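Local atomic coordinates of extracellular solute-binding protein, family 5 (Chelativorans sp., PDB entry 6WM6), a protein that binds EDTA in the periplasm as a solute-binding protein of family 5, probably delivering it to an ABC transporter. Residues 100-105 against 114-119; 135-140 against 185-190; 158-163 against 172-177. All blocks are in the same frame, centred on the assembly; numbering follows the deposited sequence. Where two conformers were deposited one is given.

In the fold
From the N terminus, contact 1 comes first: it closes the hairpin of strands 100-108 and 111-117. The chain then enters helix 131-141, where contact 2 opens. Before contact 2 closes at residues 185-190, the chain makes the hairpin of strands 160-165 and 171-176, so contact 3 is nested inside the loop of contact 2. Contact 1 precedes both in series. The two hairpins join through strands 111-117 and 171-176 into a four-stranded antiparallel sheet, and Tyr115 N lies 2.8 Å from Val172 O, probably hydrogen-bonded. Contact 2 ties the helix to the later loop. Trp138 NE1 probably bonds Ile160 O, and Phe187 touches Tyr115.

Contact 1: 100-105 against 114-119; sequences LESAEL and VYRIRE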
# COMPACT_ATOMS: atom_id res chain seq x y z
N LEU A 100 9.69 -22.54 -0.52
CA LEU A 100 10.14 -22.91 -1.85
C LEU A 100 11.60 -23.30 -1.88
O LEU A 100 12.47 -22.62 -1.29
CB LEU A 100 9.96 -21.74 -2.85
CG LEU A 100 8.53 -21.27 -3.07
CD1 LEU A 100 8.52 -20.04 -3.96
CD2 LEU A 100 7.72 -22.40 -3.71
N GLU A 101 11.90 -24.37 -2.61
CA GLU A 101 13.28 -24.64 -3.01
C GLU A 101 13.72 -23.66 -4.10
O GLU A 101 14.85 -23.15 -4.07
CB GLU A 101 13.41 -26.08 -3.52
CG GLU A 101 14.81 -26.45 -3.98
CD GLU A 101 14.84 -27.77 -4.73
OE1 GLU A 101 13.86 -28.54 -4.62
OE2 GLU A 101 15.83 -28.02 -5.45
N SER A 102 12.84 -23.39 -5.06
CA SER A 102 13.18 -22.53 -6.18
C SER A 102 11.93 -22.02 -6.86
O SER A 102 10.84 -22.59 -6.74
CB SER A 102 14.06 -23.28 -7.18
OG SER A 102 13.40 -24.44 -7.67
N ALA A 103 12.10 -20.92 -7.58
CA ALA A 103 11.10 -20.35 -8.47
C ALA A 103 11.89 -19.78 -9.63
O ALA A 103 12.82 -18.98 -9.41
CB ALA A 103 10.30 -19.27 -7.77
N GLU A 104 11.59 -20.21 -10.84
CA GLU A 104 12.45 -19.91 -11.99
C GLU A 104 11.60 -19.63 -13.22
O GLU A 104 10.64 -20.36 -13.50
CB GLU A 104 13.38 -21.10 -12.28
CG GLU A 104 14.37 -20.86 -13.41
CD GLU A 104 15.35 -21.98 -13.58
OE1 GLU A 104 15.00 -23.15 -13.30
OE2 GLU A 104 16.51 -21.69 -14.02
N LEU A 105 11.95 -18.57 -13.93
CA LEU A 105 11.43 -18.28 -15.26
C LEU A 105 12.19 -19.18 -16.22
O LEU A 105 13.34 -18.91 -16.59
CB LEU A 105 11.68 -16.82 -15.59
CG LEU A 105 11.26 -16.33 -16.97
CD1 LEU A 105 9.76 -16.17 -17.03
CD2 LEU A 105 11.97 -15.02 -17.29
N VAL A 114 8.37 -22.10 -13.11
CA VAL A 114 8.32 -23.35 -12.36
C VAL A 114 8.63 -23.07 -10.90
O VAL A 114 9.66 -22.43 -10.59
CB VAL A 114 9.29 -24.41 -12.92
CG1 VAL A 114 9.30 -25.65 -12.04
CG2 VAL A 114 8.89 -24.76 -14.34
N TYR A 115 7.75 -23.52 -10.02
CA TYR A 115 7.94 -23.44 -8.57
C TYR A 115 8.23 -24.84 -8.07
O TYR A 115 7.51 -25.79 -8.39
CB TYR A 115 6.68 -22.92 -7.86
CG TYR A 115 6.19 -21.56 -8.30
CD1 TYR A 115 5.30 -21.43 -9.36
CD2 TYR A 115 6.60 -20.39 -7.65
CE1 TYR A 115 4.84 -20.19 -9.76
CE2 TYR A 115 6.15 -19.15 -8.06
CZ TYR A 115 5.27 -19.05 -9.11
OH TYR A 115 4.82 -17.82 -9.54
N ARG A 116 9.27 -24.99 -7.27
CA ARG A 116 9.56 -26.25 -6.57
C ARG A 116 9.35 -25.98 -5.09
O ARG A 116 10.11 -25.20 -4.48
CB ARG A 116 10.96 -26.75 -6.90
CG ARG A 116 11.05 -27.18 -8.37
CD ARG A 116 12.44 -27.66 -8.82
NE ARG A 116 12.46 -27.85 -10.27
CZ ARG A 116 12.08 -28.96 -10.90
NH1 ARG A 116 11.66 -30.01 -10.21
NH2 ARG A 116 12.13 -29.03 -12.22
N ILE A 117 8.29 -26.57 -4.53
CA ILE A 117 7.91 -26.40 -3.14
C ILE A 117 8.76 -27.33 -2.29
O ILE A 117 8.97 -28.50 -2.65
CB ILE A 117 6.42 -26.72 -2.99
CG1 ILE A 117 5.58 -25.83 -3.90
CG2 ILE A 117 5.99 -26.59 -1.52
CD1 ILE A 117 4.12 -26.31 -3.98
N ARG A 118 9.23 -26.84 -1.13
CA ARG A 118 9.98 -27.72 -0.23
C ARG A 118 9.13 -28.91 0.20
O ARG A 118 7.94 -28.76 0.51
CB ARG A 118 10.44 -26.96 1.01
CG ARG A 118 11.60 -26.02 0.72
CD ARG A 118 12.17 -25.43 2.01
NE ARG A 118 12.65 -26.45 2.94
CZ ARG A 118 12.21 -26.60 4.20
NH1 ARG A 118 11.28 -25.79 4.71
NH2 ARG A 118 12.73 -27.56 4.96
N GLU A 119 9.76 -30.08 0.26
CA GLU A 119 9.04 -31.27 0.69
C GLU A 119 8.43 -31.08 2.07
O GLU A 119 7.29 -31.50 2.31
CB GLU A 119 9.98 -32.48 0.64
CG GLU A 119 10.29 -32.92 -0.79
CD GLU A 119 11.15 -34.16 -0.86
OE1 GLU A 119 11.66 -34.46 -1.96
OE2 GLU A 119 11.32 -34.82 0.18
O HOH W 1 12.00 -23.89 -9.94
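The Tyr115 ring takes Leu100 CD1 at its edge, near the ring plane, 4.2 Å from Tyr115 CD2. Ala103 CB comes obliquely to the same ring atom, Tyr115 CD2, at 3.9 Å. Phe134 and Phe187 also meet this ring, so it belongs to the buried side of the sheet. The other flat group, the Arg116 guanidinium, has Ser102 OG at its edge. The extended Arg116 chain then carries its tip away from strand 102-105. Its CB stays close, 3.4 Å from Ser102 OG. That hydroxyl sits in the crowded position between backbone N and carbonyl carbon (chi1 59°). A water there bonds it and donates to Val114 O.

The two strands form an antiparallel hairpin. Glu104 and Val114 make a hydrogen-bonded pair, with Val114 N to Glu104 O at 2.9 Å. Arg116 N gives a nearly straight bond to Ser102 O, 171° at the hydrogen. Glu101 and Ser102 both face Arg116, a classic beta bulge. Arg116 O takes a short, bent bond from Glu101 N (2.7 Å, 133°) and a weak one from Ser102 N. Leu100 CD2 packs on Ile117 CG1 at 4.0 Å.

Glu101 and Arg116 run side by side, but their charged atoms do not touch. Any attraction between them is therefore likely to be modest. The backbone bonds, with the water between Ser102 OG and Val114 O, make up most of the polar contact here.

Contact 2: 135-140 against 185-190; sequences IYFWKT and GLFMFL
Residues 135-140 are a turn and more of helix 131-141, while 185-190 is an irregular loop whose nearest backbone approach is Phe137 CA to Leu190 CA, 6.4 Å. Phe137 points from the helix toward the loop. Its CG is anti to the backbone N (chi1 -172°), which brings a ring face against the loop backbone. Phe189 O lies over the centre of that face, 3.4 Å from Phe137 CE1. This carbonyl oxygen is buried and has no polar partner in the model. The ring face offers it no hydrogen-bond donor, and the electron-rich pi cloud would probably make the close placement somewhat unfavourable.

Phe187 crosses Phe137 obliquely. Phe187 CD1 comes to the edge of the Phe137 ring, 4.1 Å from Phe137 CD2. One atom further on, Phe187 CE1 reaches Trp138 CB at 4.0 Å, and this methylene sits at the edge of the Phe187 ring. Leu190 CD2 packs against Phe137 CB, at the root of the side chain, at 4.2 Å. An alanine at Phe137 would remove the ring face that meets Phe189 O and the edge beside Phe187, and would probably loosen the loop against the helix.

Within the helix, Thr140 OG1 donates to Phe137 O at 2.7 Å, on a lone pair. His157 meets both Phe137 and Phe187 edge-to-face. Together these rings form an aromatic cluster of the hydrophobic core, joining helix 131-141 to the loop that leads into helix 193-196.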
# COMPACT_ATOMS: atom_id res chain seq x y z
N ILE A 135 -3.13 -23.86 -7.42
CA ILE A 135 -4.23 -23.92 -8.37
C ILE A 135 -5.49 -23.29 -7.80
O ILE A 135 -6.17 -22.52 -8.49
CB ILE A 135 -4.45 -25.38 -8.83
CG1 ILE A 135 -3.28 -25.79 -9.72
CG2 ILE A 135 -5.76 -25.53 -9.57
CD1 ILE A 135 -3.18 -27.28 -9.97
N TYR A 136 -5.81 -23.57 -6.53
CA TYR A 136 -6.98 -22.94 -5.92
C TYR A 136 -6.85 -21.42 -5.96
O TYR A 136 -7.77 -20.71 -6.39
CB TYR A 136 -7.18 -23.43 -4.48
CG TYR A 136 -8.30 -22.73 -3.76
CD1 TYR A 136 -9.61 -23.19 -3.86
CD2 TYR A 136 -8.07 -21.62 -2.98
CE1 TYR A 136 -10.65 -22.54 -3.19
CE2 TYR A 136 -9.09 -20.96 -2.32
CZ TYR A 136 -10.38 -21.43 -2.43
OH TYR A 136 -11.38 -20.76 -1.77
N PHE A 137 -5.71 -20.90 -5.52
CA PHE A 137 -5.59 -19.45 -5.47
C PHE A 137 -5.69 -18.83 -6.86
O PHE A 137 -6.40 -17.83 -7.06
CB PHE A 137 -4.28 -19.03 -4.81
CG PHE A 137 -4.18 -17.56 -4.55
CD1 PHE A 137 -5.14 -16.92 -3.77
CD2 PHE A 137 -3.18 -16.79 -5.12
CE1 PHE A 137 -5.08 -15.57 -3.53
CE2 PHE A 137 -3.11 -15.42 -4.88
CZ PHE A 137 -4.06 -14.81 -4.08
N TRP A 138 -4.97 -19.40 -7.83
CA TRP A 138 -5.07 -18.93 -9.21
C TRP A 138 -6.50 -18.92 -9.72
O TRP A 138 -6.95 -17.93 -10.32
CB TRP A 138 -4.19 -19.82 -10.09
CG TRP A 138 -4.37 -19.67 -11.59
CD1 TRP A 138 -4.07 -18.59 -12.35
CD2 TRP A 138 -4.84 -20.68 -12.48
NE1 TRP A 138 -4.35 -18.85 -13.68
CE2 TRP A 138 -4.80 -20.14 -13.78
CE3 TRP A 138 -5.27 -22.01 -12.31
CZ2 TRP A 138 -5.21 -20.85 -14.90
CZ3 TRP A 138 -5.67 -22.71 -13.42
CH2 TRP A 138 -5.63 -22.14 -14.71
N LYS A 139 -7.26 -19.98 -9.44
CA LYS A 139 -8.65 -20.03 -9.89
C LYS A 139 -9.49 -18.94 -9.24
O LYS A 139 -10.39 -18.38 -9.89
CB LYS A 139 -9.26 -21.41 -9.64
CG LYS A 139 -8.73 -22.46 -10.60
CD LYS A 139 -9.50 -23.77 -10.51
CE LYS A 139 -8.97 -24.74 -11.56
NZ LYS A 139 -9.73 -26.02 -11.62
N THR A 140 -9.22 -18.58 -7.98
CA THR A 140 -9.97 -17.49 -7.37
C THR A 140 -9.60 -16.13 -7.96
O THR A 140 -10.40 -15.20 -7.90
CB THR A 140 -9.81 -17.42 -5.84
OG1 THR A 140 -8.48 -17.00 -5.48
CG2 THR A 140 -10.15 -18.74 -5.18
N GLY A 185 5.22 -11.24 -8.03
CA GLY A 185 4.12 -10.76 -7.20
C GLY A 185 2.96 -11.71 -7.08
O GLY A 185 2.05 -11.45 -6.28
N LEU A 186 2.97 -12.81 -7.83
CA LEU A 186 1.88 -13.77 -7.83
C LEU A 186 2.03 -14.81 -6.72
O LEU A 186 3.13 -15.07 -6.24
CB LEU A 186 1.83 -14.49 -9.19
CG LEU A 186 1.70 -13.54 -10.38
CD1 LEU A 186 1.71 -14.33 -11.69
CD2 LEU A 186 0.43 -12.70 -10.29
N PHE A 187 0.91 -15.37 -6.28
CA PHE A 187 0.94 -16.37 -5.21
C PHE A 187 1.58 -15.81 -3.94
O PHE A 187 2.27 -16.53 -3.21
CB PHE A 187 1.61 -17.66 -5.67
CG PHE A 187 1.05 -18.19 -6.95
CD1 PHE A 187 -0.19 -18.80 -6.98
CD2 PHE A 187 1.75 -18.05 -8.11
CE1 PHE A 187 -0.72 -19.28 -8.17
CE2 PHE A 187 1.22 -18.53 -9.31
CZ PHE A 187 -0.02 -19.13 -9.32
N MET A 188 1.33 -14.54 -3.63
CA MET A 188 1.88 -13.94 -2.42
C MET A 188 1.07 -14.33 -1.20
O MET A 188 1.53 -14.11 -0.07
CB MET A 188 1.98 -12.42 -2.54
CG MET A 188 2.82 -11.80 -1.43
SD MET A 188 3.26 -10.07 -1.67
CE MET A 188 4.42 -10.20 -3.00
N PHE A 189 -0.13 -14.87 -1.38
CA PHE A 189 -0.99 -15.28 -0.28
C PHE A 189 -1.63 -16.59 -0.69
O PHE A 189 -2.46 -16.61 -1.61
CB PHE A 189 -2.05 -14.23 0.02
CG PHE A 189 -1.48 -12.87 0.28
CD1 PHE A 189 -0.99 -12.54 1.52
CD2 PHE A 189 -1.44 -11.94 -0.74
CE1 PHE A 189 -0.43 -11.27 1.74
CE2 PHE A 189 -0.89 -10.67 -0.52
CZ PHE A 189 -0.40 -10.35 0.72
N LEU A 190 -1.26 -17.69 -0.04
CA LEU A 190 -1.80 -19.01 -0.34
C LEU A 190 -2.71 -19.47 0.80
O LEU A 190 -2.43 -19.23 1.97
CB LEU A 190 -0.67 -20.02 -0.54
CG LEU A 190 0.19 -19.79 -1.77
CD1 LEU A 190 1.40 -20.70 -1.75
CD2 LEU A 190 -0.63 -20.03 -3.03

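Contact 3: 158-163 against 172-177; sequences DFIETL and VTATFS
Strands 160-163 and 172-176 form an antiparallel beta hairpin with a classic bulge. Glu161 and Thr162 both face Thr175, and Thr175 O accepts from both their amides. The bond from Glu161 N is 2.8 Å long, that from Thr162 N 3.2 Å. In return Thr175 N gives Thr162 O an almost straight bond, 175° at the hydrogen. Beyond the bulge, Ser177 N bonds Phe159 O.

The tight part is apolar. Ile160 CG1, anti to its carbonyl carbon (chi1 -67°), lies over one face of the Phe176 ring in a CH-pi contact, 3.8 Å from the centroid and toward the rim. Leu163 has CG anti to its backbone N (chi1 -170°). Its CD1 meets both Ala174 CB and Val172 CG1 at 3.6 Å. Helix 131-141 packs on the Leu163 end through Ile135 and Trp138; Leu186 and Phe187 of the loop meet Ile160.

The other side is watered and more exposed. It is loose at Glu161, whose extended chain runs alongside Ser177, with Glu161 OE1 4.0 Å from Ser177 CB. A water donates to Phe176 O and, weakly, to Glu161 OE1. Thr162 and Thr175 lie side by side, and here Thr162 OG1 nonetheless comes within 3.2 Å of Thr175 CB. Their hydroxyls do not bond each other; one water bonds both, 2.9 Å from Thr162 OG1 and 2.8 Å from Thr175 OG1, and also donates to Thr173 O.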
# COMPACT_ATOMS: atom_id res chain seq x y z
N ASP A 158 -4.53 -13.55 -14.00
CA ASP A 158 -5.27 -13.85 -15.22
C ASP A 158 -4.36 -14.07 -16.43
O ASP A 158 -4.83 -14.62 -17.44
CB ASP A 158 -6.35 -12.80 -15.51
CG ASP A 158 -5.84 -11.38 -15.55
OD1 ASP A 158 -4.69 -11.09 -15.18
OD2 ASP A 158 -6.63 -10.49 -15.97
N PHE A 159 -3.10 -13.66 -16.37
CA PHE A 159 -2.16 -13.90 -17.46
C PHE A 159 -1.64 -15.34 -17.45
O PHE A 159 -1.04 -15.77 -18.44
CB PHE A 159 -0.94 -12.97 -17.36
CG PHE A 159 -1.21 -11.55 -17.76
CD1 PHE A 159 -2.19 -10.79 -17.14
CD2 PHE A 159 -0.43 -10.94 -18.75
CE1 PHE A 159 -2.41 -9.46 -17.51
CE2 PHE A 159 -0.65 -9.63 -19.12
CZ PHE A 159 -1.64 -8.89 -18.49
N ILE A 160 -1.83 -16.08 -16.36
CA ILE A 160 -1.52 -17.50 -16.33
C ILE A 160 -2.68 -18.25 -16.98
O ILE A 160 -3.83 -18.16 -16.52
CB ILE A 160 -1.27 -17.99 -14.90
CG1 ILE A 160 0.02 -17.36 -14.34
CG2 ILE A 160 -1.22 -19.53 -14.85
CD1 ILE A 160 0.25 -17.65 -12.86
N GLU A 161 -2.40 -18.95 -18.06
CA GLU A 161 -3.41 -19.68 -18.82
C GLU A 161 -3.53 -21.14 -18.41
O GLU A 161 -4.65 -21.69 -18.42
CB GLU A 161 -3.07 -19.61 -20.32
CG GLU A 161 -4.13 -20.17 -21.24
CD GLU A 161 -3.80 -19.91 -22.69
OE1 GLU A 161 -2.62 -20.06 -23.06
OE2 GLU A 161 -4.72 -19.55 -23.45
N THR A 162 -2.43 -21.77 -18.03
CA THR A 162 -2.43 -23.14 -17.53
C THR A 162 -1.53 -23.21 -16.31
O THR A 162 -0.48 -22.56 -16.24
CB THR A 162 -2.00 -24.20 -18.54
OG1 THR A 162 -0.65 -24.02 -18.92
CG2 THR A 162 -2.91 -24.16 -19.78
N LEU A 163 -1.95 -23.99 -15.33
CA LEU A 163 -1.22 -24.14 -14.08
C LEU A 163 -1.32 -25.61 -13.69
O LEU A 163 -2.41 -26.09 -13.35
CB LEU A 163 -1.80 -23.23 -13.00
CG LEU A 163 -1.00 -23.11 -11.70
CD1 LEU A 163 0.38 -22.60 -11.96
CD2 LEU A 163 -1.75 -22.18 -10.76
N VAL A 172 5.27 -27.10 -9.60
CA VAL A 172 4.13 -26.37 -10.16
C VAL A 172 4.63 -25.58 -11.36
O VAL A 172 5.58 -24.81 -11.24
CB VAL A 172 3.52 -25.43 -9.11
CG1 VAL A 172 2.33 -24.67 -9.69
CG2 VAL A 172 3.12 -26.20 -7.88
N THR A 173 3.97 -25.75 -12.50
CA THR A 173 4.36 -25.09 -13.74
C THR A 173 3.24 -24.16 -14.20
O THR A 173 2.12 -24.61 -14.47
CB THR A 173 4.68 -26.12 -14.83
OG1 THR A 173 5.75 -26.97 -14.39
CG2 THR A 173 5.11 -25.45 -16.13
N ALA A 174 3.55 -22.86 -14.27
CA ALA A 174 2.64 -21.83 -14.74
C ALA A 174 3.02 -21.43 -16.16
O ALA A 174 4.16 -21.01 -16.40
CB ALA A 174 2.71 -20.60 -13.84
N THR A 175 2.08 -21.55 -17.09
CA THR A 175 2.29 -21.12 -18.47
C THR A 175 1.41 -19.89 -18.74
O THR A 175 0.20 -19.93 -18.49
CB THR A 175 1.95 -22.24 -19.45
OG1 THR A 175 2.74 -23.40 -19.14
CG2 THR A 175 2.27 -21.80 -20.88
N PHE A 176 2.03 -18.82 -19.23
CA PHE A 176 1.37 -17.54 -19.45
C PHE A 176 0.90 -17.39 -20.89
O PHE A 176 1.55 -17.85 -21.83
CB PHE A 176 2.34 -16.39 -19.12
CG PHE A 176 2.67 -16.25 -17.65
CD1 PHE A 176 3.46 -17.18 -16.99
CD2 PHE A 176 2.19 -15.17 -16.94
CE1 PHE A 176 3.77 -17.02 -15.64
CE2 PHE A 176 2.50 -15.00 -15.59
CZ PHE A 176 3.27 -15.93 -14.95
N SER A 177 -0.24 -16.73 -21.06
CA SER A 177 -0.74 -16.45 -22.41
C SER A 177 -0.03 -15.29 -23.09
O SER A 177 -0.10 -15.16 -24.32
CB SER A 177 -2.25 -16.17 -22.35
OG SER A 177 -2.53 -15.09 -21.46
O HOH W 2 -4.21 -16.24 -19.62
O HOH W 3 0.52 -19.54 -24.04
O HOH W 4 1.47 -24.99 -17.25